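Local coordinates for uncharacterized protein YacP (Bacillus subtilis, PDB 5MQ8) that acts as the endoribonuclease Rae1, involved in ribosome-dependent mRNA decay, and belongs to the PIN-like NYN nuclease family, at residues V32-M37 with V50-H55; S25-R30 with L56-E61; G8-G13 with A101-T106; K36-Q41 with H67-I72. One frame throughout, in Å; residues are numbered along the deposited sequence.

How the interactions relate
All four contacts belong to one alpha/beta domain built on a parallel sheet with strand order 70-73, 47-52, 3-7, 98-101, 117-119. Helix 23-44 carries interactions 2, 1 and 4 in that order from its N-terminal end. Interaction 1 packs it on strand 47-52, interaction 2 on the loop after that strand, and interaction 4 on the chain leading into strand 70-73. Interaction 3 joins helix 8-14 to the end of strand 98-101 and touches interactions 1 and 2, but not interaction 4, about 17 Å away between centres. Interactions 1 and 2, with centres about 8 Å apart, meet through Phe-52, which also touches helix 8-14, making one continuous core.

Interaction 1 of 4, residues V32-M37 with V50-H55; sequences VLIQKM and VVFDAH
Leu-33 holds CG anti to its backbone N (chi1 177°), and Phe-52 holds CG anti to its own carbonyl carbon (chi1 -70°); these torsions bring CG of each residue into the space between helix and strand. Leu-33 CD2 lies 3.8 Å from Phe-52 CE1 and nearly as close to CZ, the two side chains sliding past each other in opposite directions. Ile-34 reaches the other rim of the same ring, its CD1 being 4.1 Å from Phe-52 CE2 with CG1 close behind. Both methyls approach the ring obliquely. Val-50, two residues earlier on the strand, divides its branches: CG1 lies above one face of the Phe-52 ring, offset toward the rim, and 4.2 Å from Leu-33 CD2, whereas CG2 meets Met-37 CG at 3.7 Å. The Met-37 chain is bent beyond CG, and its side chain also rests on Leu-4 and Val-6 of strand 3-7. Helix segment 32-37 runs nearly antiparallel to strand 50-52, at 163°, with their axes 10.7 Å apart at closest approach. This is the packing of a beta-alpha-beta crossover, in which helix 23-44 covers the sheet between strands 3-7 and 47-52. Trp-15 and Leu-18 add to the cover on Leu-33, and Phe-73 brings a second ring to Phe-52. No hydrogen bond crosses between the two segments, and every touching residue is buried. Cohesion here therefore comes from van der Waals contact and the exclusion of water, with no polar bond fixing the register between helix and strand.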
loop_
_atom_site.group_PDB
_atom_site.type_symbol
_atom_site.label_atom_id
_atom_site.label_comp_id
_atom_site.label_asym_id
_atom_site.label_seq_id
_atom_site.Cartn_x
_atom_site.Cartn_y
_atom_site.Cartn_z
ATOM N N VAL A 32 -2.415 14.788 -5.647
ATOM C CA VAL A 32 -2.912 13.633 -6.397
ATOM C C VAL A 32 -2.253 13.607 -7.783
ATOM O O VAL A 32 -1.752 12.551 -8.193
ATOM C CB VAL A 32 -4.464 13.567 -6.468
ATOM C CG1 VAL A 32 -4.930 12.429 -7.382
ATOM C CG2 VAL A 32 -5.069 13.409 -5.075
ATOM N N LEU A 33 -2.192 14.784 -8.460
ATOM C CA LEU A 33 -1.566 14.901 -9.774
ATOM C C LEU A 33 -0.096 14.489 -9.759
ATOM O O LEU A 33 0.317 13.728 -10.634
ATOM C CB LEU A 33 -1.762 16.312 -10.381
ATOM C CG LEU A 33 -1.089 16.597 -11.730
ATOM C CD1 LEU A 33 -1.624 15.658 -12.843
ATOM C CD2 LEU A 33 -1.272 18.057 -12.110
ATOM N N ILE A 34 0.677 14.944 -8.753
ATOM C CA ILE A 34 2.099 14.563 -8.606
ATOM C C ILE A 34 2.269 13.044 -8.473
ATOM O O ILE A 34 3.173 12.473 -9.102
ATOM C CB ILE A 34 2.778 15.343 -7.453
ATOM C CG1 ILE A 34 2.881 16.842 -7.801
ATOM C CG2 ILE A 34 4.153 14.763 -7.115
ATOM C CD1 ILE A 34 3.040 17.746 -6.588
ATOM N N GLN A 35 1.388 12.390 -7.679
ATOM C CA GLN A 35 1.420 10.940 -7.473
ATOM C C GLN A 35 1.107 10.204 -8.785
ATOM O O GLN A 35 1.814 9.254 -9.121
ATOM C CB GLN A 35 0.495 10.510 -6.308
ATOM C CG GLN A 35 0.458 8.989 -6.009
ATOM C CD GLN A 35 1.808 8.297 -5.861
ATOM O OE1 GLN A 35 2.035 7.205 -6.394
ATOM N NE2 GLN A 35 2.741 8.908 -5.160
ATOM N N LYS A 36 0.100 10.688 -9.544
ATOM C CA LYS A 36 -0.260 10.144 -10.857
ATOM C C LYS A 36 0.917 10.256 -11.829
ATOM O O LYS A 36 1.180 9.310 -12.576
ATOM C CB LYS A 36 -1.500 10.856 -11.451
ATOM C CG LYS A 36 -2.820 10.653 -10.697
ATOM C CD LYS A 36 -3.166 9.189 -10.473
ATOM C CE LYS A 36 -3.170 8.876 -8.996
ATOM N NZ LYS A 36 -2.731 7.483 -8.709
ATOM N N MET A 37 1.638 11.395 -11.790
ATOM C CA MET A 37 2.793 11.626 -12.647
ATOM C C MET A 37 4.015 10.775 -12.245
ATOM O O MET A 37 4.827 10.454 -13.115
ATOM C CB MET A 37 3.134 13.121 -12.781
ATOM C CG MET A 37 2.081 13.937 -13.600
ATOM S SD MET A 37 1.245 13.124 -15.000
ATOM C CE MET A 37 2.464 12.994 -16.059
ATOM N N VAL A 50 6.318 18.632 -14.026
ATOM C CA VAL A 50 5.011 19.252 -13.803
ATOM C C VAL A 50 5.214 20.733 -13.493
ATOM O O VAL A 50 5.923 21.079 -12.547
ATOM C CB VAL A 50 4.152 18.509 -12.740
ATOM C CG1 VAL A 50 2.747 19.100 -12.656
ATOM C CG2 VAL A 50 4.068 17.017 -13.057
ATOM N N VAL A 51 4.587 21.591 -14.297
ATOM C CA VAL A 51 4.657 23.045 -14.173
ATOM C C VAL A 51 3.333 23.590 -13.648
ATOM O O VAL A 51 2.277 23.433 -14.273
ATOM C CB VAL A 51 5.115 23.727 -15.500
ATOM C CG1 VAL A 51 5.129 25.256 -15.381
ATOM C CG2 VAL A 51 6.483 23.218 -15.918
ATOM N N PHE A 52 3.402 24.221 -12.491
ATOM C CA PHE A 52 2.259 24.818 -11.844
ATOM C C PHE A 52 2.360 26.333 -11.881
ATOM O O PHE A 52 3.396 26.907 -11.527
ATOM C CB PHE A 52 2.138 24.354 -10.386
ATOM C CG PHE A 52 1.741 22.911 -10.195
ATOM C CD1 PHE A 52 0.466 22.468 -10.541
ATOM C CD2 PHE A 52 2.616 22.004 -9.608
ATOM C CE1 PHE A 52 0.088 21.133 -10.331
ATOM C CE2 PHE A 52 2.234 20.669 -9.400
ATOM C CZ PHE A 52 0.978 20.244 -9.772
ATOM N N ASP A 53 1.267 26.978 -12.291
ATOM C CA ASP A 53 1.175 28.420 -12.284
ATOM C C ASP A 53 1.102 28.790 -10.778
ATOM O O ASP A 53 0.166 28.372 -10.094
ATOM C CB ASP A 53 -0.103 28.863 -13.027
ATOM C CG ASP A 53 -0.243 30.373 -13.127
ATOM O OD1 ASP A 53 -0.358 31.031 -12.063
ATOM O OD2 ASP A 53 -0.219 30.895 -14.265
ATOM N N ALA A 54 2.126 29.515 -10.269
ATOM C CA ALA A 54 2.250 29.905 -8.854
ATOM C C ALA A 54 1.104 30.780 -8.298
ATOM O O ALA A 54 0.896 30.802 -7.083
ATOM C CB ALA A 54 3.591 30.581 -8.615
ATOM N N HIS A 55 0.368 31.492 -9.171
ATOM C CA HIS A 55 -0.767 32.314 -8.740
ATOM C C HIS A 55 -2.069 31.531 -8.580
ATOM O O HIS A 55 -3.003 32.038 -7.947
ATOM C CB HIS A 55 -0.965 33.532 -9.651
ATOM C CG HIS A 55 0.102 34.552 -9.439
ATOM N ND1 HIS A 55 0.108 35.371 -8.315
ATOM C CD2 HIS A 55 1.228 34.777 -10.152
ATOM C CE1 HIS A 55 1.210 36.092 -8.407
ATOM N NE2 HIS A 55 1.919 35.764 -9.492
#

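Interaction 2 of 4, residues S25-R30 with L56-E61; sequences SFEEAR and LVKGLE
A buried arginine clasping a loop carbonyl is the heart of this contact: Arg-30 of helix 23-44 grips Lys-58 O, in the loop between strands 47-52 and 70-73, side-on with two nitrogens. NE lies 3.2 Å from Lys-58 O and NH2 2.9 Å from the same oxygen. The oxygen is in the guanidinium plane, but both donors come from one face of the carbonyl plane, with NH2 standing 73° out of it. Arg-30 CG is anti to the backbone N (chi1 171°), which sets it beside Val-57 CG1; further bends at chi2 and chi3 shape the rest of the chain. Leu-60 CD1 lies over one face of the guanidinium, 3.6 Å above its centre. Five residues before Arg-30, Ser-25 O accepts from Lys-58 N at 2.9 Å in a nearly straight bond (165°) on a carbonyl lone pair, so Lys-58 is held through both its backbone N and its backbone O. Glu-27 and Lys-58 lie side by side, pointing the same way, with a long salt bridge from OE2 to NZ (3.8 Å). Glu-61 OE2 pairs weakly with the same NZ. A water donates to Glu-27 OE2 at 2.9 Å and accepts from Arg-30 NH2 at 3.0 Å, and it takes a weaker bond from Lys-58 NZ. Glu-27 probably helps offset the two neighbouring positive charges. Arg-30 and Val-57 both rest on Phe-52 of strand 47-52. Tyr-9 and Ile-12 of helix 8-14 touch Val-57 and Phe-26 respectively, while Leu-60 packs on Val-71 and Phe-73 of strand 70-73.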
loop_
_atom_site.group_PDB
_atom_site.type_symbol
_atom_site.label_atom_id
_atom_site.label_comp_id
_atom_site.label_asym_id
_atom_site.label_seq_id
_atom_site.Cartn_x
_atom_site.Cartn_y
_atom_site.Cartn_z
ATOM N N SER A 25 -5.945 26.498 -2.448
ATOM C CA SER A 25 -5.377 26.672 -3.794
ATOM C C SER A 25 -5.014 25.319 -4.479
ATOM O O SER A 25 -3.887 25.114 -4.955
ATOM C CB SER A 25 -4.201 27.653 -3.781
ATOM O OG SER A 25 -4.614 28.964 -3.431
ATOM N N PHE A 26 -6.010 24.404 -4.515
ATOM C CA PHE A 26 -5.949 23.069 -5.122
ATOM C C PHE A 26 -4.815 22.184 -4.563
ATOM O O PHE A 26 -4.206 21.427 -5.318
ATOM C CB PHE A 26 -5.879 23.180 -6.660
ATOM C CG PHE A 26 -7.077 23.825 -7.311
ATOM C CD1 PHE A 26 -8.180 23.062 -7.687
ATOM C CD2 PHE A 26 -7.088 25.189 -7.593
ATOM C CE1 PHE A 26 -9.277 23.652 -8.326
ATOM C CE2 PHE A 26 -8.194 25.783 -8.216
ATOM C CZ PHE A 26 -9.278 25.009 -8.580
ATOM N N GLU A 27 -4.551 22.276 -3.240
ATOM C CA GLU A 27 -3.485 21.544 -2.548
ATOM C C GLU A 27 -3.605 20.030 -2.712
ATOM O O GLU A 27 -2.606 19.371 -2.998
ATOM C CB GLU A 27 -3.422 21.935 -1.068
ATOM C CG GLU A 27 -2.248 21.314 -0.326
ATOM C CD GLU A 27 -2.154 21.607 1.158
ATOM O OE1 GLU A 27 -3.213 21.744 1.815
ATOM O OE2 GLU A 27 -1.014 21.649 1.675
ATOM N N GLU A 28 -4.823 19.490 -2.534
ATOM C CA GLU A 28 -5.099 18.072 -2.681
ATOM C C GLU A 28 -5.007 17.656 -4.147
ATOM O O GLU A 28 -4.409 16.618 -4.439
ATOM C CB GLU A 28 -6.449 17.694 -2.059
ATOM C CG GLU A 28 -6.351 17.534 -0.553
ATOM C CD GLU A 28 -7.634 17.301 0.225
ATOM O OE1 GLU A 28 -8.599 16.731 -0.335
ATOM O OE2 GLU A 28 -7.659 17.673 1.419
ATOM N N ALA A 29 -5.543 18.483 -5.067
ATOM C CA ALA A 29 -5.497 18.194 -6.503
ATOM C C ALA A 29 -4.045 18.129 -7.022
ATOM O O ALA A 29 -3.710 17.240 -7.808
ATOM C CB ALA A 29 -6.300 19.225 -7.274
ATOM N N ARG A 30 -3.186 19.039 -6.532
ATOM C CA ARG A 30 -1.761 19.126 -6.841
ATOM C C ARG A 30 -1.047 17.836 -6.382
ATOM O O ARG A 30 -0.327 17.225 -7.167
ATOM C CB ARG A 30 -1.169 20.377 -6.178
ATOM C CG ARG A 30 0.346 20.502 -6.233
ATOM C CD ARG A 30 0.938 20.277 -4.859
ATOM N NE ARG A 30 1.053 21.517 -4.119
ATOM C CZ ARG A 30 1.178 21.594 -2.801
ATOM N NH1 ARG A 30 1.169 20.493 -2.057
ATOM N NH2 ARG A 30 1.301 22.772 -2.212
ATOM N N LEU A 56 -2.137 30.305 -9.135
ATOM C CA LEU A 56 -3.348 29.476 -9.068
ATOM C C LEU A 56 -3.201 28.231 -8.185
ATOM O O LEU A 56 -4.194 27.757 -7.620
ATOM C CB LEU A 56 -3.803 29.069 -10.483
ATOM C CG LEU A 56 -4.035 30.203 -11.495
ATOM C CD1 LEU A 56 -3.842 29.711 -12.910
ATOM C CD2 LEU A 56 -5.415 30.817 -11.329
ATOM N N VAL A 57 -1.983 27.674 -8.096
ATOM C CA VAL A 57 -1.749 26.460 -7.319
ATOM C C VAL A 57 -0.840 26.739 -6.127
ATOM O O VAL A 57 0.177 27.425 -6.265
ATOM C CB VAL A 57 -1.228 25.281 -8.197
ATOM C CG1 VAL A 57 -1.124 23.977 -7.391
ATOM C CG2 VAL A 57 -2.103 25.076 -9.436
ATOM N N LYS A 58 -1.225 26.181 -4.963
ATOM C CA LYS A 58 -0.525 26.268 -3.683
ATOM C C LYS A 58 0.912 25.765 -3.820
ATOM O O LYS A 58 1.142 24.674 -4.353
ATOM C CB LYS A 58 -1.299 25.453 -2.627
ATOM C CG LYS A 58 -0.614 25.283 -1.277
ATOM C CD LYS A 58 -0.907 26.382 -0.275
ATOM C CE LYS A 58 0.178 26.469 0.773
ATOM N NZ LYS A 58 0.206 25.272 1.665
ATOM N N GLY A 59 1.852 26.585 -3.349
ATOM C CA GLY A 59 3.277 26.279 -3.356
ATOM C C GLY A 59 3.619 25.155 -2.400
ATOM O O GLY A 59 2.902 24.921 -1.417
ATOM N N LEU A 60 4.696 24.426 -2.720
ATOM C CA LEU A 60 5.200 23.290 -1.948
ATOM C C LEU A 60 5.668 23.696 -0.545
ATOM O O LEU A 60 5.384 22.971 0.417
ATOM C CB LEU A 60 6.337 22.598 -2.725
ATOM C CG LEU A 60 6.049 21.250 -3.405
ATOM C CD1 LEU A 60 4.626 21.141 -3.933
ATOM C CD2 LEU A 60 7.029 21.000 -4.536
ATOM N N GLU A 61 6.353 24.866 -0.430
ATOM C CA GLU A 61 6.913 25.417 0.815
ATOM C C GLU A 61 7.881 24.399 1.450
ATOM O O GLU A 61 8.982 24.210 0.926
ATOM C CB GLU A 61 5.813 25.881 1.805
ATOM C CG GLU A 61 5.016 27.096 1.362
ATOM C CD GLU A 61 4.060 27.626 2.416
ATOM O OE1 GLU A 61 4.374 28.670 3.033
ATOM O OE2 GLU A 61 3.000 26.992 2.630
HETATM O O HOH W 1 1.589 22.420 0.723
#

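Interaction 3 of 4, residues G8-G13 with A101-T106; sequences GYNMIG and ATSDYT
Ala-101, closing strand 98-101, receives the methyl end of Met-11: CE lies 3.4 Å from Ala-101 O and 4.2 Å from Ala-101 CB. Thr-102 follows, crossed by the Asn-10 side chain at about a right angle. Its OG1 is hydrogen-bonded to Asp-7 and accepts from Asp-104 N at 3.2 Å, forming an ST turn. At Ser-103 comes the direct link between the segments, where the backbone N donates to Asn-10 OD1 over 2.8 Å with a nearly straight N-H (165°), standing 46° above the amide plane. Asn-10 has CG anti to its backbone N (chi1 -170°), which carries CG toward this turn. Its ND2 donates to a water at 3.2 Å, which in turn gives a weak bond to Ser-103 O. Asp-104 lays CB 3.8 Å from Asn-10 ND2, while its OD2 accepts from Trp-109 NE1 and Glu-107 N. The contact lies at the C-terminal ends of strands 3-7 and 98-101, the side of the sheet where PIN-like nucleases usually place their active site. The Asn-10 amide thus holds the turn directly through OD1 and, more weakly, through water from ND2.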
loop_
_atom_site.group_PDB
_atom_site.type_symbol
_atom_site.label_atom_id
_atom_site.label_comp_id
_atom_site.label_asym_id
_atom_site.label_seq_id
_atom_site.Cartn_x
_atom_site.Cartn_y
_atom_site.Cartn_z
ATOM N N GLY A 8 0.213 21.668 -15.168
ATOM C CA GLY A 8 -0.388 21.213 -13.923
ATOM C C GLY A 8 -1.779 21.735 -13.623
ATOM O O GLY A 8 -2.682 20.945 -13.334
ATOM N N TYR A 9 -1.955 23.066 -13.674
ATOM C CA TYR A 9 -3.256 23.708 -13.417
ATOM C C TYR A 9 -4.317 23.242 -14.421
ATOM O O TYR A 9 -5.451 22.982 -14.026
ATOM C CB TYR A 9 -3.142 25.253 -13.416
ATOM C CG TYR A 9 -4.464 25.939 -13.143
ATOM C CD1 TYR A 9 -5.041 25.904 -11.874
ATOM C CD2 TYR A 9 -5.181 26.550 -14.169
ATOM C CE1 TYR A 9 -6.277 26.505 -11.621
ATOM C CE2 TYR A 9 -6.425 27.144 -13.932
ATOM C CZ TYR A 9 -6.958 27.132 -12.651
ATOM O OH TYR A 9 -8.166 27.739 -12.403
ATOM N N ASN A 10 -3.943 23.124 -15.702
ATOM C CA ASN A 10 -4.852 22.664 -16.741
ATOM C C ASN A 10 -5.374 21.258 -16.475
ATOM O O ASN A 10 -6.566 21.019 -16.694
ATOM C CB ASN A 10 -4.213 22.744 -18.120
ATOM C CG ASN A 10 -5.188 22.506 -19.245
ATOM O OD1 ASN A 10 -5.166 21.467 -19.912
ATOM N ND2 ASN A 10 -6.079 23.464 -19.464
ATOM N N MET A 11 -4.492 20.326 -16.007
ATOM C CA MET A 11 -4.885 18.942 -15.689
ATOM C C MET A 11 -5.878 18.954 -14.566
ATOM O O MET A 11 -6.906 18.287 -14.658
ATOM C CB MET A 11 -3.672 18.047 -15.326
ATOM C CG MET A 11 -2.662 17.859 -16.443
ATOM S SD MET A 11 -3.319 17.322 -18.050
ATOM C CE MET A 11 -3.136 18.817 -18.998
ATOM N N ILE A 12 -5.584 19.732 -13.518
ATOM C CA ILE A 12 -6.414 19.890 -12.323
ATOM C C ILE A 12 -7.858 20.278 -12.692
ATOM O O ILE A 12 -8.785 19.624 -12.237
ATOM C CB ILE A 12 -5.758 20.855 -11.299
ATOM C CG1 ILE A 12 -4.572 20.169 -10.582
ATOM C CG2 ILE A 12 -6.794 21.378 -10.280
ATOM C CD1 ILE A 12 -3.699 21.086 -9.673
ATOM N N GLY A 13 -8.012 21.286 -13.545
ATOM C CA GLY A 13 -9.315 21.764 -13.991
ATOM C C GLY A 13 -10.052 20.857 -14.960
ATOM O O GLY A 13 -11.271 20.981 -15.094
ATOM N N ALA A 101 1.633 18.351 -22.152
ATOM C CA ALA A 101 0.266 18.013 -21.774
ATOM C C ALA A 101 -0.500 19.278 -21.390
ATOM O O ALA A 101 -0.231 19.881 -20.344
ATOM C CB ALA A 101 0.259 17.009 -20.635
ATOM N N THR A 102 -1.432 19.697 -22.274
ATOM C CA THR A 102 -2.310 20.866 -22.113
ATOM C C THR A 102 -3.445 20.878 -23.140
ATOM O O THR A 102 -3.244 20.540 -24.310
ATOM C CB THR A 102 -1.530 22.216 -22.084
ATOM O OG1 THR A 102 -2.400 23.251 -21.624
ATOM C CG2 THR A 102 -0.901 22.602 -23.432
ATOM N N SER A 103 -4.635 21.300 -22.687
ATOM C CA SER A 103 -5.824 21.508 -23.520
ATOM C C SER A 103 -6.160 23.012 -23.562
ATOM O O SER A 103 -7.216 23.388 -24.069
ATOM C CB SER A 103 -7.012 20.708 -22.990
ATOM O OG SER A 103 -6.882 19.356 -23.387
ATOM N N ASP A 104 -5.259 23.870 -23.026
ATOM C CA ASP A 104 -5.459 25.321 -23.006
ATOM C C ASP A 104 -5.144 25.958 -24.350
ATOM O O ASP A 104 -4.110 25.666 -24.939
ATOM C CB ASP A 104 -4.628 25.991 -21.906
ATOM C CG ASP A 104 -4.697 27.511 -21.954
ATOM O OD1 ASP A 104 -5.714 28.079 -21.470
ATOM O OD2 ASP A 104 -3.773 28.131 -22.538
ATOM N N TYR A 105 -5.990 26.912 -24.781
ATOM C CA TYR A 105 -5.775 27.658 -26.020
ATOM C C TYR A 105 -5.817 29.178 -25.783
ATOM O O TYR A 105 -5.730 29.943 -26.739
ATOM C CB TYR A 105 -6.740 27.195 -27.124
ATOM C CG TYR A 105 -6.418 25.821 -27.676
ATOM C CD1 TYR A 105 -6.977 24.675 -27.117
ATOM C CD2 TYR A 105 -5.578 25.669 -28.780
ATOM C CE1 TYR A 105 -6.693 23.407 -27.630
ATOM C CE2 TYR A 105 -5.296 24.407 -29.309
ATOM C CZ TYR A 105 -5.856 23.278 -28.728
ATOM O OH TYR A 105 -5.573 22.033 -29.234
ATOM N N THR A 106 -5.896 29.615 -24.509
ATOM C CA THR A 106 -5.886 31.032 -24.145
ATOM C C THR A 106 -4.482 31.635 -24.223
ATOM O O THR A 106 -4.338 32.836 -24.468
ATOM C CB THR A 106 -6.558 31.306 -22.788
ATOM O OG1 THR A 106 -5.794 30.754 -21.722
ATOM C CG2 THR A 106 -8.009 30.852 -22.731
HETATM O O HOH W 2 -8.796 23.944 -21.148
#

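Interaction 4 of 4, residues K36-Q41 with H67-I72; sequences KMAEYQ and HRVEVI
Gln-41 OE1, as modelled, accepts from two donors, the backbone N of Val-48 and a water 3.2 Å away; that water also accepts from Glu-70 N at 2.9 Å. It thus bridges helix 23-44 to the chain at Glu-70, in strand 70-73, the outermost strand on this side of the parallel alpha/beta sheet. Gln-41 CG, anti to its backbone N (chi1 176°), lies by Arg-68; a bend at chi2 follows, and the approach of CD to Arg-68 O is too tight in the model to be trusted. Elsewhere the contact is apolar. Ala-38 presents CB to Arg-68 CB at 3.9 Å and to Val-69 CG2 at 3.8 Å. Val-69 lays its two methyls against the helix, CG1 on Met-37 CB at 4.0 Å and CG2 on Ala-38. It also packs on Val-50 of strand 47-52, next to it in the sheet. The charged end of Arg-68 turns to the dimer partner, pairing through NH1 with Glu-162 of the second subunit, while Leu-158 of that subunit touches both Ala-38 and Arg-68. One face of the Arg-68 guanidinium is overlaid by its neighbour His-67, whose CE1 lies 3.3 Å above the plane, toward the rim.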
loop_
_atom_site.group_PDB
_atom_site.type_symbol
_atom_site.label_atom_id
_atom_site.label_comp_id
_atom_site.label_asym_id
_atom_site.label_seq_id
_atom_site.Cartn_x
_atom_site.Cartn_y
_atom_site.Cartn_z
ATOM N N LYS A 36 0.100 10.688 -9.544
ATOM C CA LYS A 36 -0.260 10.144 -10.857
ATOM C C LYS A 36 0.917 10.256 -11.829
ATOM O O LYS A 36 1.180 9.310 -12.576
ATOM C CB LYS A 36 -1.500 10.856 -11.451
ATOM C CG LYS A 36 -2.820 10.653 -10.697
ATOM C CD LYS A 36 -3.166 9.189 -10.473
ATOM C CE LYS A 36 -3.170 8.876 -8.996
ATOM N NZ LYS A 36 -2.731 7.483 -8.709
ATOM N N MET A 37 1.638 11.395 -11.790
ATOM C CA MET A 37 2.793 11.626 -12.647
ATOM C C MET A 37 4.015 10.775 -12.245
ATOM O O MET A 37 4.827 10.454 -13.115
ATOM C CB MET A 37 3.134 13.121 -12.781
ATOM C CG MET A 37 2.081 13.937 -13.600
ATOM S SD MET A 37 1.245 13.124 -15.000
ATOM C CE MET A 37 2.464 12.994 -16.059
ATOM N N ALA A 38 4.120 10.375 -10.952
ATOM C CA ALA A 38 5.175 9.484 -10.454
ATOM C C ALA A 38 4.959 8.109 -11.074
ATOM O O ALA A 38 5.901 7.540 -11.604
ATOM C CB ALA A 38 5.127 9.395 -8.933
ATOM N N GLU A 39 3.694 7.619 -11.076
ATOM C CA GLU A 39 3.306 6.351 -11.683
ATOM C C GLU A 39 3.611 6.352 -13.190
ATOM O O GLU A 39 4.189 5.381 -13.682
ATOM C CB GLU A 39 1.822 6.074 -11.446
ATOM C CG GLU A 39 1.533 5.547 -10.061
ATOM C CD GLU A 39 0.204 5.938 -9.457
ATOM O OE1 GLU A 39 -0.741 6.233 -10.222
ATOM O OE2 GLU A 39 0.098 5.925 -8.212
ATOM N N TYR A 40 3.263 7.461 -13.900
ATOM C CA TYR A 40 3.499 7.657 -15.332
ATOM C C TYR A 40 4.992 7.593 -15.632
ATOM O O TYR A 40 5.377 6.849 -16.538
ATOM C CB TYR A 40 2.917 9.003 -15.819
ATOM C CG TYR A 40 2.947 9.182 -17.323
ATOM C CD1 TYR A 40 4.074 9.689 -17.966
ATOM C CD2 TYR A 40 1.839 8.869 -18.103
ATOM C CE1 TYR A 40 4.118 9.820 -19.353
ATOM C CE2 TYR A 40 1.856 9.039 -19.488
ATOM C CZ TYR A 40 3.001 9.506 -20.111
ATOM O OH TYR A 40 3.010 9.663 -21.482
ATOM N N GLN A 41 5.819 8.377 -14.888
ATOM C CA GLN A 41 7.271 8.405 -15.066
ATOM C C GLN A 41 7.862 6.988 -14.895
ATOM O O GLN A 41 8.617 6.534 -15.759
ATOM C CB GLN A 41 7.946 9.401 -14.099
ATOM C CG GLN A 41 9.485 9.379 -14.188
ATOM C CD GLN A 41 10.212 10.682 -14.005
ATOM O OE1 GLN A 41 9.766 11.755 -14.400
ATOM N NE2 GLN A 41 11.384 10.613 -13.412
ATOM N N HIS A 67 10.322 12.012 -5.559
ATOM C CA HIS A 67 11.615 12.038 -6.252
ATOM C C HIS A 67 11.481 11.654 -7.734
ATOM O O HIS A 67 12.362 11.971 -8.538
ATOM C CB HIS A 67 12.631 11.130 -5.531
ATOM C CG HIS A 67 12.293 9.668 -5.566
ATOM N ND1 HIS A 67 11.525 9.077 -4.576
ATOM C CD2 HIS A 67 12.631 8.724 -6.480
ATOM C CE1 HIS A 67 11.418 7.803 -4.922
ATOM N NE2 HIS A 67 12.070 7.544 -6.056
ATOM N N ARG A 68 10.372 10.968 -8.084
ATOM C CA ARG A 68 10.062 10.537 -9.446
ATOM C C ARG A 68 9.587 11.707 -10.302
ATOM O O ARG A 68 9.536 11.568 -11.519
ATOM C CB ARG A 68 8.952 9.467 -9.416
ATOM C CG ARG A 68 9.255 8.169 -10.167
ATOM C CD ARG A 68 9.808 7.083 -9.251
ATOM N NE ARG A 68 8.872 6.668 -8.201
ATOM C CZ ARG A 68 9.206 5.899 -7.169
ATOM N NH1 ARG A 68 10.444 5.432 -7.052
ATOM N NH2 ARG A 68 8.302 5.571 -6.258
ATOM N N VAL A 69 9.169 12.829 -9.689
ATOM C CA VAL A 69 8.603 13.949 -10.456
ATOM C C VAL A 69 9.248 15.270 -10.127
ATOM O O VAL A 69 9.207 15.709 -8.978
ATOM C CB VAL A 69 7.060 14.079 -10.270
ATOM C CG1 VAL A 69 6.444 14.955 -11.348
ATOM C CG2 VAL A 69 6.379 12.734 -10.237
ATOM N N GLU A 70 9.732 15.956 -11.155
ATOM C CA GLU A 70 10.240 17.308 -10.976
ATOM C C GLU A 70 9.010 18.241 -11.025
ATOM O O GLU A 70 8.217 18.179 -11.964
ATOM C CB GLU A 70 11.241 17.663 -12.077
ATOM C CG GLU A 70 11.935 18.991 -11.837
ATOM C CD GLU A 70 13.058 19.327 -12.793
ATOM O OE1 GLU A 70 13.558 20.467 -12.709
ATOM O OE2 GLU A 70 13.448 18.463 -13.611
ATOM N N VAL A 71 8.845 19.063 -9.993
ATOM C CA VAL A 71 7.734 19.998 -9.867
ATOM C C VAL A 71 8.298 21.414 -9.883
ATOM O O VAL A 71 9.145 21.745 -9.050
ATOM C CB VAL A 71 6.887 19.693 -8.605
ATOM C CG1 VAL A 71 5.863 20.787 -8.351
ATOM C CG2 VAL A 71 6.210 18.323 -8.714
ATOM N N ILE A 72 7.839 22.240 -10.849
ATOM C CA ILE A 72 8.312 23.614 -11.027
ATOM C C ILE A 72 7.166 24.597 -10.955
ATOM O O ILE A 72 6.142 24.393 -11.594
ATOM C CB ILE A 72 9.163 23.760 -12.331
ATOM C CG1 ILE A 72 10.515 23.054 -12.163
ATOM C CG2 ILE A 72 9.394 25.237 -12.716
ATOM C CD1 ILE A 72 11.232 22.770 -13.398
HETATM O O HOH W 3 11.157 14.340 -13.031
#